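Local coordinates for NanU sialic acid binding protein (Bacteroides fragilis, PDB 4L7T), which probably captures sialic acid with high affinity at the bacterial outer membrane, as a SusD-like binding protein thought to work with the NanO transporter, at residues 31-36 against 113-119; 47-51 against 269-273; 103-108 against 152-156; 125-130 against 187-191; 246-250 against 264-268. One frame throughout, in Å; residues are numbered along the deposited sequence.

Contact 1: residues 31-36 against 113-119; sequences KTEAQF and TKETTVL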
# COMPACT_ATOMS: atom_id res chain seq x y z
N LYS A 31 -6.68 33.78 -5.32
CA LYS A 31 -7.73 34.72 -5.83
C LYS A 31 -8.72 34.08 -6.76
O LYS A 31 -9.77 34.69 -7.02
CB LYS A 31 -7.06 35.86 -6.65
CG LYS A 31 -6.22 36.80 -5.87
CD LYS A 31 -6.97 37.45 -4.77
CE LYS A 31 -6.14 38.52 -4.06
NZ LYS A 31 -7.02 39.49 -3.37
N THR A 32 -8.44 32.88 -7.27
CA THR A 32 -9.29 32.27 -8.30
C THR A 32 -9.49 30.82 -7.95
O THR A 32 -8.65 30.22 -7.27
CB THR A 32 -8.73 32.35 -9.75
OG1 THR A 32 -7.54 31.52 -9.89
CG2 THR A 32 -8.33 33.80 -10.10
N GLU A 33 -10.62 30.26 -8.39
CA GLU A 33 -10.77 28.81 -8.36
C GLU A 33 -9.57 28.05 -9.00
O GLU A 33 -9.13 26.97 -8.47
CB GLU A 33 -12.04 28.42 -9.10
CG GLU A 33 -12.48 27.00 -8.72
CD GLU A 33 -11.87 25.89 -9.53
OE1 GLU A 33 -11.39 26.10 -10.71
OE2 GLU A 33 -11.86 24.74 -8.96
N ALA A 34 -9.04 28.54 -10.13
CA ALA A 34 -7.97 27.82 -10.83
C ALA A 34 -6.72 27.69 -9.97
O ALA A 34 -6.05 26.65 -10.01
CB ALA A 34 -7.64 28.48 -12.16
N GLN A 35 -6.43 28.72 -9.21
CA GLN A 35 -5.36 28.64 -8.16
C GLN A 35 -5.59 27.53 -7.07
O GLN A 35 -4.61 26.79 -6.72
CB GLN A 35 -5.15 30.01 -7.49
CG GLN A 35 -4.48 31.04 -8.47
CD GLN A 35 -4.45 32.44 -7.85
OE1 GLN A 35 -5.39 32.89 -7.21
NE2 GLN A 35 -3.27 33.12 -7.98
N PHE A 36 -6.81 27.43 -6.52
CA PHE A 36 -7.12 26.39 -5.53
C PHE A 36 -6.97 25.02 -6.23
O PHE A 36 -6.42 24.07 -5.62
CB PHE A 36 -8.56 26.51 -5.00
CG PHE A 36 -8.73 27.49 -3.87
CD1 PHE A 36 -8.70 27.14 -2.50
CD2 PHE A 36 -8.94 28.87 -4.19
CE1 PHE A 36 -8.93 28.06 -1.47
CE2 PHE A 36 -9.14 29.81 -3.23
CZ PHE A 36 -9.10 29.46 -1.82
N THR A 113 -9.38 27.29 2.09
CA THR A 113 -10.72 26.92 1.61
C THR A 113 -11.80 27.29 2.56
O THR A 113 -12.90 27.71 2.10
CB THR A 113 -10.70 25.38 1.33
OG1 THR A 113 -9.66 25.13 0.40
CG2 THR A 113 -12.03 24.91 0.68
N LYS A 114 -11.61 27.12 3.85
CA LYS A 114 -12.64 27.59 4.78
C LYS A 114 -12.89 29.12 4.74
O LYS A 114 -14.01 29.57 5.01
CB LYS A 114 -12.37 27.15 6.23
CG LYS A 114 -12.47 25.63 6.43
CD LYS A 114 -12.11 25.30 7.86
CE LYS A 114 -12.52 23.89 8.26
NZ LYS A 114 -13.96 23.45 7.96
N GLU A 115 -11.86 29.88 4.35
CA GLU A 115 -11.88 31.36 4.39
C GLU A 115 -12.30 32.03 3.07
O GLU A 115 -12.48 33.25 3.02
CB GLU A 115 -10.44 31.90 4.66
CG GLU A 115 -9.95 31.60 6.07
CD GLU A 115 -8.39 31.67 6.29
OE1 GLU A 115 -7.62 32.01 5.33
OE2 GLU A 115 -7.96 31.35 7.43
N THR A 116 -12.39 31.27 2.00
CA THR A 116 -12.46 31.89 0.69
C THR A 116 -13.82 32.54 0.44
O THR A 116 -14.81 32.22 1.07
CB THR A 116 -12.23 30.86 -0.39
OG1 THR A 116 -12.03 31.49 -1.66
CG2 THR A 116 -13.38 29.85 -0.50
N THR A 117 -13.79 33.47 -0.50
CA THR A 117 -15.05 34.03 -1.05
C THR A 117 -15.17 33.82 -2.53
O THR A 117 -16.07 34.40 -3.20
CB THR A 117 -15.18 35.51 -0.71
OG1 THR A 117 -14.51 36.27 -1.67
CG2 THR A 117 -14.63 35.79 0.63
N VAL A 118 -14.29 32.98 -3.09
CA VAL A 118 -14.21 32.82 -4.52
C VAL A 118 -14.73 31.49 -5.02
O VAL A 118 -15.00 31.35 -6.19
CB VAL A 118 -12.78 33.17 -5.15
CG1 VAL A 118 -12.21 34.45 -4.53
CG2 VAL A 118 -11.81 31.95 -5.07
N LEU A 119 -14.87 30.51 -4.14
CA LEU A 119 -15.30 29.16 -4.64
C LEU A 119 -16.81 28.93 -4.51
O LEU A 119 -17.40 29.32 -3.54
CB LEU A 119 -14.59 28.05 -3.75
CG LEU A 119 -13.06 28.04 -3.93
CD1 LEU A 119 -12.48 27.05 -2.86
CD2 LEU A 119 -12.55 27.68 -5.28

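Contact 2: residues 47-51 against 269-273; sequences LRECS and FSIRN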
# COMPACT_ATOMS: atom_id res chain seq x y z
N LEU A 47 1.84 14.16 -1.53
CA LEU A 47 1.49 12.81 -1.09
C LEU A 47 2.29 11.76 -1.89
O LEU A 47 2.81 10.77 -1.28
CB LEU A 47 -0.04 12.61 -1.25
CG LEU A 47 -0.58 11.33 -0.65
CD1 LEU A 47 -0.71 11.49 0.85
CD2 LEU A 47 -1.95 11.08 -1.30
N ARG A 48 2.41 11.91 -3.19
CA ARG A 48 3.16 11.03 -4.05
C ARG A 48 4.65 10.87 -3.59
O ARG A 48 5.26 9.78 -3.75
CB ARG A 48 3.09 11.48 -5.50
CG ARG A 48 3.99 10.64 -6.47
CD ARG A 48 3.78 11.01 -7.91
NE ARG A 48 4.11 12.45 -8.12
CZ ARG A 48 3.74 13.14 -9.20
NH1 ARG A 48 3.11 12.53 -10.20
NH2 ARG A 48 4.08 14.45 -9.31
N GLU A 49 5.20 11.93 -2.99
CA GLU A 49 6.62 11.85 -2.48
C GLU A 49 6.77 10.87 -1.27
O GLU A 49 7.90 10.49 -0.88
CB GLU A 49 7.15 13.22 -2.06
CG GLU A 49 7.38 14.10 -3.27
CD GLU A 49 7.83 15.53 -2.96
OE1 GLU A 49 7.80 15.99 -1.79
OE2 GLU A 49 8.20 16.20 -3.94
N CYS A 50 5.65 10.50 -0.68
CA CYS A 50 5.65 9.60 0.46
C CYS A 50 5.33 8.18 0.04
O CYS A 50 5.24 7.28 0.88
CB CYS A 50 4.65 10.05 1.52
SG CYS A 50 4.90 11.65 2.37
N SER A 51 5.18 7.96 -1.26
CA SER A 51 4.68 6.66 -1.75
C SER A 51 5.62 5.45 -1.52
O SER A 51 5.15 4.38 -1.18
CB SER A 51 4.17 6.72 -3.18
OG SER A 51 5.20 7.02 -4.11
N PHE A 269 -8.26 4.65 -5.46
CA PHE A 269 -7.32 5.81 -5.37
C PHE A 269 -5.90 5.30 -5.68
O PHE A 269 -5.53 4.22 -5.18
CB PHE A 269 -7.38 6.44 -3.96
CG PHE A 269 -6.39 7.52 -3.75
CD1 PHE A 269 -6.41 8.64 -4.58
CD2 PHE A 269 -5.39 7.41 -2.80
CE1 PHE A 269 -5.44 9.67 -4.43
CE2 PHE A 269 -4.40 8.42 -2.66
CZ PHE A 269 -4.44 9.55 -3.49
N SER A 270 -5.18 5.94 -6.61
CA SER A 270 -3.83 5.48 -6.99
C SER A 270 -2.92 6.66 -7.02
O SER A 270 -3.36 7.77 -7.26
CB SER A 270 -3.92 4.84 -8.36
OG SER A 270 -2.73 4.23 -8.83
N ILE A 271 -1.65 6.41 -6.73
CA ILE A 271 -0.59 7.43 -6.90
C ILE A 271 -0.17 7.42 -8.33
O ILE A 271 0.24 6.44 -8.88
CB ILE A 271 0.59 7.05 -6.01
CG1 ILE A 271 0.19 7.03 -4.55
CG2 ILE A 271 1.74 8.09 -6.25
CD1 ILE A 271 -0.35 8.20 -3.97
N ARG A 272 -0.32 8.56 -9.04
CA ARG A 272 0.01 8.64 -10.42
C ARG A 272 1.49 9.02 -10.57
O ARG A 272 1.92 10.06 -10.05
CB ARG A 272 -0.80 9.70 -11.23
CG ARG A 272 -0.56 9.47 -12.83
CD ARG A 272 -1.23 10.49 -13.76
NE ARG A 272 -0.61 11.79 -13.63
CZ ARG A 272 0.03 12.45 -14.59
NH1 ARG A 272 0.11 11.96 -15.83
NH2 ARG A 272 0.57 13.63 -14.31
N ASN A 273 2.16 8.12 -11.24
CA ASN A 273 3.54 8.24 -11.70
C ASN A 273 3.48 8.47 -13.23
O ASN A 273 2.60 7.95 -13.97
CB ASN A 273 4.37 6.97 -11.33
CG ASN A 273 4.37 6.71 -9.82
OD1 ASN A 273 4.01 5.58 -9.38
ND2 ASN A 273 4.62 7.75 -8.98

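Contact 3: residues 103-108 against 152-156; sequences INQINL and YLDYT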
# COMPACT_ATOMS: atom_id res chain seq x y z
N ILE A 103 1.24 17.10 5.57
CA ILE A 103 0.22 17.51 6.50
C ILE A 103 0.23 19.06 6.63
O ILE A 103 -0.81 19.69 6.60
CB ILE A 103 0.40 16.83 7.87
CG1 ILE A 103 -0.05 15.33 7.82
CG2 ILE A 103 -0.37 17.52 9.02
CD1 ILE A 103 0.59 14.53 9.00
N ASN A 104 1.42 19.64 6.79
CA ASN A 104 1.45 21.14 6.92
C ASN A 104 0.76 21.86 5.76
O ASN A 104 -0.00 22.80 6.01
CB ASN A 104 2.90 21.61 7.03
CG ASN A 104 3.02 23.09 7.48
OD1 ASN A 104 2.35 23.53 8.39
ND2 ASN A 104 3.91 23.77 6.86
N GLN A 105 1.00 21.39 4.56
CA GLN A 105 0.41 22.00 3.36
C GLN A 105 -1.08 21.73 3.22
O GLN A 105 -1.86 22.57 2.74
CB GLN A 105 1.08 21.52 2.12
CG GLN A 105 2.62 21.77 2.12
CD GLN A 105 2.96 23.18 1.86
OE1 GLN A 105 2.49 23.76 0.87
NE2 GLN A 105 3.85 23.77 2.73
N ILE A 106 -1.50 20.53 3.61
CA ILE A 106 -2.94 20.31 3.70
C ILE A 106 -3.59 21.24 4.67
O ILE A 106 -4.71 21.71 4.45
CB ILE A 106 -3.24 18.85 4.17
CG1 ILE A 106 -2.69 17.94 3.13
CG2 ILE A 106 -4.73 18.54 4.29
CD1 ILE A 106 -2.69 16.39 3.63
N ASN A 107 -2.90 21.52 5.77
CA ASN A 107 -3.49 22.35 6.78
C ASN A 107 -3.75 23.79 6.20
O ASN A 107 -4.68 24.42 6.61
CB ASN A 107 -2.58 22.41 8.01
CG ASN A 107 -2.61 21.12 8.79
OD1 ASN A 107 -3.54 20.31 8.61
ND2 ASN A 107 -1.60 20.88 9.64
N LEU A 108 -2.85 24.23 5.34
CA LEU A 108 -2.89 25.54 4.58
C LEU A 108 -4.11 25.49 3.64
O LEU A 108 -4.96 26.41 3.69
CB LEU A 108 -1.64 25.79 3.73
CG LEU A 108 -1.70 27.17 2.99
CD1 LEU A 108 -1.88 28.35 3.95
CD2 LEU A 108 -0.51 27.41 2.06
N TYR A 152 -0.35 18.11 14.47
CA TYR A 152 -0.21 19.46 13.87
C TYR A 152 -1.43 19.64 12.95
O TYR A 152 -1.53 18.90 11.91
CB TYR A 152 1.05 19.55 12.99
CG TYR A 152 2.39 19.68 13.71
CD1 TYR A 152 2.58 20.64 14.72
CD2 TYR A 152 3.48 18.84 13.38
CE1 TYR A 152 3.82 20.76 15.39
CE2 TYR A 152 4.74 18.96 14.04
CZ TYR A 152 4.89 19.93 15.05
OH TYR A 152 6.10 20.10 15.73
N LEU A 153 -2.29 20.60 13.32
CA LEU A 153 -3.55 20.91 12.59
C LEU A 153 -3.58 22.30 11.90
O LEU A 153 -4.47 22.54 11.04
CB LEU A 153 -4.72 20.75 13.55
CG LEU A 153 -4.80 19.38 14.21
CD1 LEU A 153 -5.88 19.32 15.27
CD2 LEU A 153 -4.96 18.27 13.10
N ASP A 154 -2.62 23.18 12.23
CA ASP A 154 -2.49 24.53 11.58
C ASP A 154 -1.25 24.68 10.72
O ASP A 154 -0.23 24.03 10.98
CB ASP A 154 -2.47 25.60 12.65
CG ASP A 154 -3.73 25.60 13.47
OD1 ASP A 154 -4.82 25.62 12.84
OD2 ASP A 154 -3.63 25.53 14.71
N TYR A 155 -1.31 25.48 9.65
CA TYR A 155 -0.15 25.73 8.81
C TYR A 155 0.86 26.60 9.58
O TYR A 155 0.46 27.58 10.25
CB TYR A 155 -0.55 26.55 7.59
CG TYR A 155 0.61 26.98 6.71
CD1 TYR A 155 1.27 26.08 5.92
CD2 TYR A 155 1.03 28.35 6.63
CE1 TYR A 155 2.34 26.43 5.10
CE2 TYR A 155 2.10 28.73 5.79
CZ TYR A 155 2.73 27.80 5.02
OH TYR A 155 3.77 28.11 4.16
N THR A 156 2.13 26.25 9.46
CA THR A 156 3.24 27.07 10.01
C THR A 156 4.27 27.21 8.85
O THR A 156 4.51 26.27 8.10
CB THR A 156 3.84 26.44 11.32
OG1 THR A 156 4.12 25.06 11.12
CG2 THR A 156 2.87 26.50 12.51
O HOH W 1 1.23 21.73 10.39
O HOH W 2 -6.06 24.30 8.98
O HOH W 3 -3.86 26.61 9.12

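Contact 4: residues 125-130 against 187-191; sequences NYYLGE and SEKGF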
# COMPACT_ATOMS: atom_id res chain seq x y z
N ASN A 125 -16.51 22.54 -0.74
CA ASN A 125 -16.75 21.36 0.07
C ASN A 125 -16.04 20.13 -0.55
O ASN A 125 -15.58 19.28 0.22
CB ASN A 125 -18.25 21.16 0.27
CG ASN A 125 -18.81 22.04 1.39
OD1 ASN A 125 -18.12 22.38 2.34
ND2 ASN A 125 -20.09 22.39 1.29
N TYR A 126 -15.97 19.99 -1.88
CA TYR A 126 -15.26 18.86 -2.44
C TYR A 126 -13.77 18.97 -2.06
O TYR A 126 -13.14 17.93 -1.73
CB TYR A 126 -15.44 18.80 -3.93
CG TYR A 126 -15.17 17.46 -4.46
CD1 TYR A 126 -16.21 16.55 -4.60
CD2 TYR A 126 -13.87 17.07 -4.79
CE1 TYR A 126 -15.94 15.28 -5.10
CE2 TYR A 126 -13.59 15.79 -5.28
CZ TYR A 126 -14.65 14.90 -5.44
OH TYR A 126 -14.34 13.66 -5.92
N TYR A 127 -13.25 20.21 -2.11
CA TYR A 127 -11.81 20.33 -1.74
C TYR A 127 -11.62 19.94 -0.29
O TYR A 127 -10.58 19.32 0.03
CB TYR A 127 -11.32 21.76 -2.00
CG TYR A 127 -11.04 22.06 -3.46
CD1 TYR A 127 -10.36 21.20 -4.30
CD2 TYR A 127 -11.47 23.29 -4.00
CE1 TYR A 127 -10.08 21.49 -5.60
CE2 TYR A 127 -11.22 23.61 -5.30
CZ TYR A 127 -10.53 22.75 -6.13
OH TYR A 127 -10.31 23.05 -7.48
N LEU A 128 -12.52 20.33 0.60
CA LEU A 128 -12.44 19.96 2.00
C LEU A 128 -12.58 18.44 2.17
O LEU A 128 -11.88 17.80 2.96
CB LEU A 128 -13.48 20.65 2.90
CG LEU A 128 -13.28 22.18 2.90
CD1 LEU A 128 -14.41 22.76 3.62
CD2 LEU A 128 -11.89 22.52 3.63
N GLY A 129 -13.47 17.84 1.42
CA GLY A 129 -13.49 16.34 1.41
C GLY A 129 -12.15 15.74 1.07
O GLY A 129 -11.72 14.79 1.78
N GLU A 130 -11.47 16.24 0.04
CA GLU A 130 -10.18 15.67 -0.35
C GLU A 130 -9.12 15.94 0.73
O GLU A 130 -8.32 15.05 1.08
CB GLU A 130 -9.65 16.20 -1.67
CG GLU A 130 -10.64 15.84 -2.83
CD GLU A 130 -10.11 16.17 -4.15
OE1 GLU A 130 -10.05 17.41 -4.36
OE2 GLU A 130 -9.87 15.32 -5.04
N SER A 187 -14.39 15.03 6.23
CA SER A 187 -14.27 14.66 4.82
C SER A 187 -15.65 14.26 4.23
O SER A 187 -16.01 14.70 3.13
CB SER A 187 -13.24 13.48 4.64
OG SER A 187 -13.25 13.12 3.29
N GLU A 188 -16.37 13.39 4.94
CA GLU A 188 -17.70 12.94 4.53
C GLU A 188 -18.63 14.13 4.42
O GLU A 188 -19.42 14.16 3.46
CB GLU A 188 -18.27 11.96 5.56
CG GLU A 188 -17.55 10.60 5.50
CD GLU A 188 -18.19 9.59 6.47
OE1 GLU A 188 -18.10 9.75 7.69
OE2 GLU A 188 -18.89 8.66 5.98
N LYS A 189 -18.55 15.03 5.40
CA LYS A 189 -19.38 16.24 5.34
C LYS A 189 -19.09 17.01 4.04
O LYS A 189 -20.06 17.52 3.39
CB LYS A 189 -19.18 17.09 6.59
CG LYS A 189 -20.16 18.30 6.66
CD LYS A 189 -19.74 19.26 7.76
CE LYS A 189 -20.72 20.46 7.80
NZ LYS A 189 -21.80 20.17 8.74
N GLY A 190 -17.80 17.09 3.63
CA GLY A 190 -17.44 17.87 2.45
C GLY A 190 -18.01 17.20 1.21
O GLY A 190 -18.61 17.85 0.31
N PHE A 191 -17.85 15.87 1.10
CA PHE A 191 -18.38 15.24 -0.09
C PHE A 191 -19.88 15.15 -0.19
O PHE A 191 -20.40 15.05 -1.31
CB PHE A 191 -17.80 13.82 -0.24
CG PHE A 191 -16.32 13.81 -0.52
CD1 PHE A 191 -15.79 14.44 -1.69
CD2 PHE A 191 -15.43 13.12 0.34
CE1 PHE A 191 -14.39 14.41 -2.01
CE2 PHE A 191 -14.08 13.10 0.07
CZ PHE A 191 -13.50 13.71 -1.10

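Contact 5: residues 246-250 against 264-268; sequences NVSLQ and NSEII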
# COMPACT_ATOMS: atom_id res chain seq x y z
N ASN A 246 -18.64 4.02 -8.76
CA ASN A 246 -18.49 3.28 -10.02
C ASN A 246 -17.20 2.42 -10.04
O ASN A 246 -16.13 2.89 -10.41
CB ASN A 246 -18.41 4.24 -11.22
CG ASN A 246 -18.23 3.46 -12.52
OD1 ASN A 246 -18.47 2.25 -12.55
ND2 ASN A 246 -17.78 4.13 -13.54
N VAL A 247 -17.32 1.20 -9.55
CA VAL A 247 -16.19 0.30 -9.39
C VAL A 247 -16.55 -1.09 -9.82
O VAL A 247 -17.73 -1.48 -9.72
CB VAL A 247 -15.75 0.21 -7.88
CG1 VAL A 247 -14.95 1.55 -7.47
CG2 VAL A 247 -16.92 -0.12 -6.90
N SER A 248 -15.58 -1.83 -10.33
CA SER A 248 -15.79 -3.17 -10.81
C SER A 248 -14.45 -3.88 -10.79
O SER A 248 -13.41 -3.22 -11.01
CB SER A 248 -16.26 -3.04 -12.27
OG SER A 248 -16.58 -4.32 -12.75
N LEU A 249 -14.45 -5.19 -10.56
CA LEU A 249 -13.23 -5.96 -10.84
C LEU A 249 -12.86 -6.06 -12.32
O LEU A 249 -13.70 -6.44 -13.15
CB LEU A 249 -13.29 -7.35 -10.21
CG LEU A 249 -13.49 -7.37 -8.70
CD1 LEU A 249 -13.60 -8.84 -8.31
CD2 LEU A 249 -12.29 -6.73 -7.96
N GLN A 250 -11.60 -5.76 -12.67
CA GLN A 250 -11.12 -6.07 -14.03
C GLN A 250 -11.18 -7.62 -14.25
O GLN A 250 -10.81 -8.40 -13.37
CB GLN A 250 -9.69 -5.56 -14.18
CG GLN A 250 -9.58 -4.05 -14.22
CD GLN A 250 -10.02 -3.55 -15.64
OE1 GLN A 250 -11.10 -3.02 -15.78
NE2 GLN A 250 -9.24 -3.86 -16.69
N ASN A 264 -8.62 2.61 -14.96
CA ASN A 264 -9.61 1.47 -15.03
C ASN A 264 -10.51 1.47 -13.80
O ASN A 264 -10.18 2.04 -12.70
CB ASN A 264 -8.94 0.11 -15.25
CG ASN A 264 -8.21 -0.39 -13.98
OD1 ASN A 264 -8.86 -0.75 -12.96
ND2 ASN A 264 -6.85 -0.34 -14.02
N SER A 265 -11.71 0.89 -13.95
CA SER A 265 -12.66 1.13 -12.90
C SER A 265 -12.52 0.21 -11.69
O SER A 265 -13.32 0.31 -10.78
CB SER A 265 -14.11 1.06 -13.45
OG SER A 265 -14.25 -0.25 -13.95
N GLU A 266 -11.44 -0.59 -11.61
CA GLU A 266 -11.14 -1.23 -10.31
C GLU A 266 -10.40 -0.26 -9.33
O GLU A 266 -10.43 -0.41 -8.08
CB GLU A 266 -10.28 -2.46 -10.55
CG GLU A 266 -10.05 -3.24 -9.18
CD GLU A 266 -9.58 -4.61 -9.37
OE1 GLU A 266 -9.74 -5.13 -10.46
OE2 GLU A 266 -9.05 -5.23 -8.39
N ILE A 267 -9.82 0.82 -9.88
CA ILE A 267 -9.05 1.73 -9.00
C ILE A 267 -9.93 2.71 -8.27
O ILE A 267 -10.79 3.36 -8.89
CB ILE A 267 -8.01 2.52 -9.86
CG1 ILE A 267 -7.19 1.55 -10.74
CG2 ILE A 267 -7.13 3.52 -8.97
CD1 ILE A 267 -6.38 0.54 -9.96
N ILE A 268 -9.76 2.77 -6.95
CA ILE A 268 -10.45 3.74 -6.11
C ILE A 268 -9.51 4.90 -5.87
O ILE A 268 -9.92 6.05 -6.12
CB ILE A 268 -11.02 3.14 -4.79
CG1 ILE A 268 -12.06 2.05 -5.14
CG2 ILE A 268 -11.51 4.24 -3.84
CD1 ILE A 268 -12.47 1.26 -3.81
O HOH W 4 -12.89 -2.54 -13.78

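Contact 1: residues 31-36 against 113-119
T116 OG1 accepts a hydrogen bond from V118 N at 3.1 Å, closing an ST turn that holds the threonine where its OG1 and CB lie against F36, with OG1 3.6 Å from F36 CZ. That turn bends the chain after helix 99-115, so that V118 and L119 come back to the ring of F36. L119 does this most squarely. Its CD1 stands over the middle of one ring face, 3.8 Å from the centroid and only 13° off the normal, a CH-pi contact. Its second branch, CD2, reaches E33 CG at 3.5 Å. V118 splits its branches likewise: CG2 meets F36 CE2 obliquely at 3.9 Å, while CG1 lies 3.5 Å from K31 O. T113 OG1, held by M109 O, comes to the ring edge at CE1. On the other segment, T32 is the N-cap of helix 33-48; T32 OG1 accepts Q35 N at 3.1 Å within a capping box, which fixes the helix start from which F36 projects. Phenylalanine suits this place because a flat, apolar ring can take L119 on a face with T113 and W30 around it. M109 and K112 of helix 99-115 also touch it, and Y127 of helix 121-146 packs on it while hydrogen-bonding E33 OE2.

Contact 2: residues 47-51 against 269-273
R48 sends its side chain out from the backbone almost fully extended, with CG trans to its own N (chi1 175°), and then bends at chi3 (60°), which swings the guanidinium to the carbonyl of R272. There NH1 donates to R272 O at 2.7 Å. The bond is fairly straight (158° at the hydrogen), and the oxygen sits at the guanidinium edge, near its plane, while the donor is somewhat tilted from the carbonyl plane. The aliphatic part of the arginine is used as well: R48 CG packs 3.4 Å from I271 CG2, and the chain slides past N273 in the opposite direction. E277, outside both segments, forms a salt bridge with R272 and a long, weak ion pair with R48, which probably eases the closeness of the two arginines. L47 CD2 meets F269 at the ring edge, 3.7 Å from CZ, an apolar contact suited to leucine in a buried place. R48 O is itself doubly gripped, by S51 N at 3.1 Å and S51 OG at 2.8 Å, across a type I beta turn. Here the C-terminal end of helix 33-48, with the turn that follows, packs on strand 267-271, which pairs antiparallel with 383-387, and on the residues just after it, within the helical framework of this SusD-family protein.

Contact 3: residues 103-108 against 152-156
The ring of Y155 has L108 CD1 over one face, 4.2 Å from the centroid and displaced toward the rim, while N104 O and Q105 NE2 approach its edge near the ring plane. The amide of N104 lies beyond the rim, turned only 8° from parallel, with ND2 3.6 Å from Y155 CE1. Because N104 CG is trans to the backbone N (chi1 -167°), the amide reaches over to T156 and pairs with both its N-H and its C=O. T156 N donates to OD1 at 2.9 Å, in the carbonyl plane on a lone pair, and ND2 donates to T156 O, also at 2.9 Å. These two bonds fix the flip of the amide. A second asparagine, N107, gives ND2 to Y152 O at 3.0 Å, coming from above the carbonyl plane; Y139 OH is another partner of that oxygen, and R135 holds N107 OD1. Water 1 links the two asparagines, donating to N104 OD1 and D154 O and accepting from N107 ND2, while water 2 joins N107 O to L153 O. Asparagine suits both places, since its short amide can donate and accept as a peptide group does. The result is an irregular loop held obliquely across helix 99-115: the N104 amide pairs with the T156 peptide groups much as another backbone would, N107 adds one bond, and the Y155 ring packs beside L108.

Contact 4: residues 125-130 against 187-191
This is a very close antiparallel helix pair, formed where helix 121-146 meets the end of helix 173-191, the next helix in the modelled chain. The short axes approach to 7.0 Å and cross at -152°. Two glycines make this possible: with no side chain at G129 or G190, backbone meets backbone, and G129 CA lies 3.9 Å from S187 CA. At the other end N125 O comes to 3.2 Å from G190 CA. The intimacy adds a weak CA-H...O contact from G129 to S187 O. S187 strengthens the seam, its OG donating to G129 O at 2.7 Å; serine is small enough to fit here, and T209 OG1 of helix 206-223 is a further partner of its hydroxyl. F191 fills the wedge beside the glycine. One face of its ring lies on G129 CA, 3.7 Å from the centroid, and its edge points into the face of Y126 in a T-shaped pair, with centroids 4.8 Å apart and planes at 77°. F191 CE1 stands almost over the centre of the tyrosine ring. The Y126 ring is in turn positioned by its hydroxyl, which hydrogen-bonds S196 O and K198 N. Packing of successive antiparallel helices is consistent with the TPR-related framework of SusD-family proteins; here two glycines let the pair come especially close.

Contact 5: residues 246-250 against 264-268
S248 N donates to S265 O at 3.1 Å from well above the carbonyl plane, and V247 CA adds a CA-H...O contact to the same oxygen. Further along, Q250 N donates to E266 OE1 at 3.0 Å, meeting it on the anti side and 25° out of the carboxylate plane. An extended chain, with CG trans to the backbone N (chi1 -175°), carries the E266 carboxylate to Q250 N and leaves OE2 beside L249 CD2 at 3.6 Å. Nearer the backbone, E266 CB lies close to S248 O, where the course of the main chain puts it. Water 4 bridges the segments by donating to S248 O at 2.9 Å and lying 2.7 Å from S265 OG. An apolar touch closes the far end, where the branched side chains of V247 and I268 meet, CG1 of the valine 3.7 Å from CG1 of the isoleucine.

In the second shell N264 sets the turn: its OD1 accepts E266 N at 2.9 Å on a lone pair, making an Asx turn within the type I turn from N264 to I267, and N261 O and V256 O hold its ND2. R416 at OE1 and R387 at OE2 form salt bridges with E266, and R416 also binds Q250 O. A buried carboxylate so surrounded is probably anionic, its charge balanced by guanidinium groups while one oxygen still accepts a peptide N-H.

Overall arrangement
From the N terminus, helix 33-48 opens both contact 1, at its start, and contact 2, at its end. Contact 1 closes first, at the far end of helix 99-115, and its segments alternate with those of contact 3, which uses the middle of that helix and closes on the loop at 152-156. Contact 4 begins in the next helix, 121-146, crosses contact 3 and closes at 187-191; it touches contact 1 through Y127 and L128. These three tie the N-terminal helices together. Contact 5 closes a short loop leading into strand 267-271. Contact 2, with the widest separation in sequence, crosses contact 1, encloses contacts 3, 4 and 5 and joins the helical part to that strand.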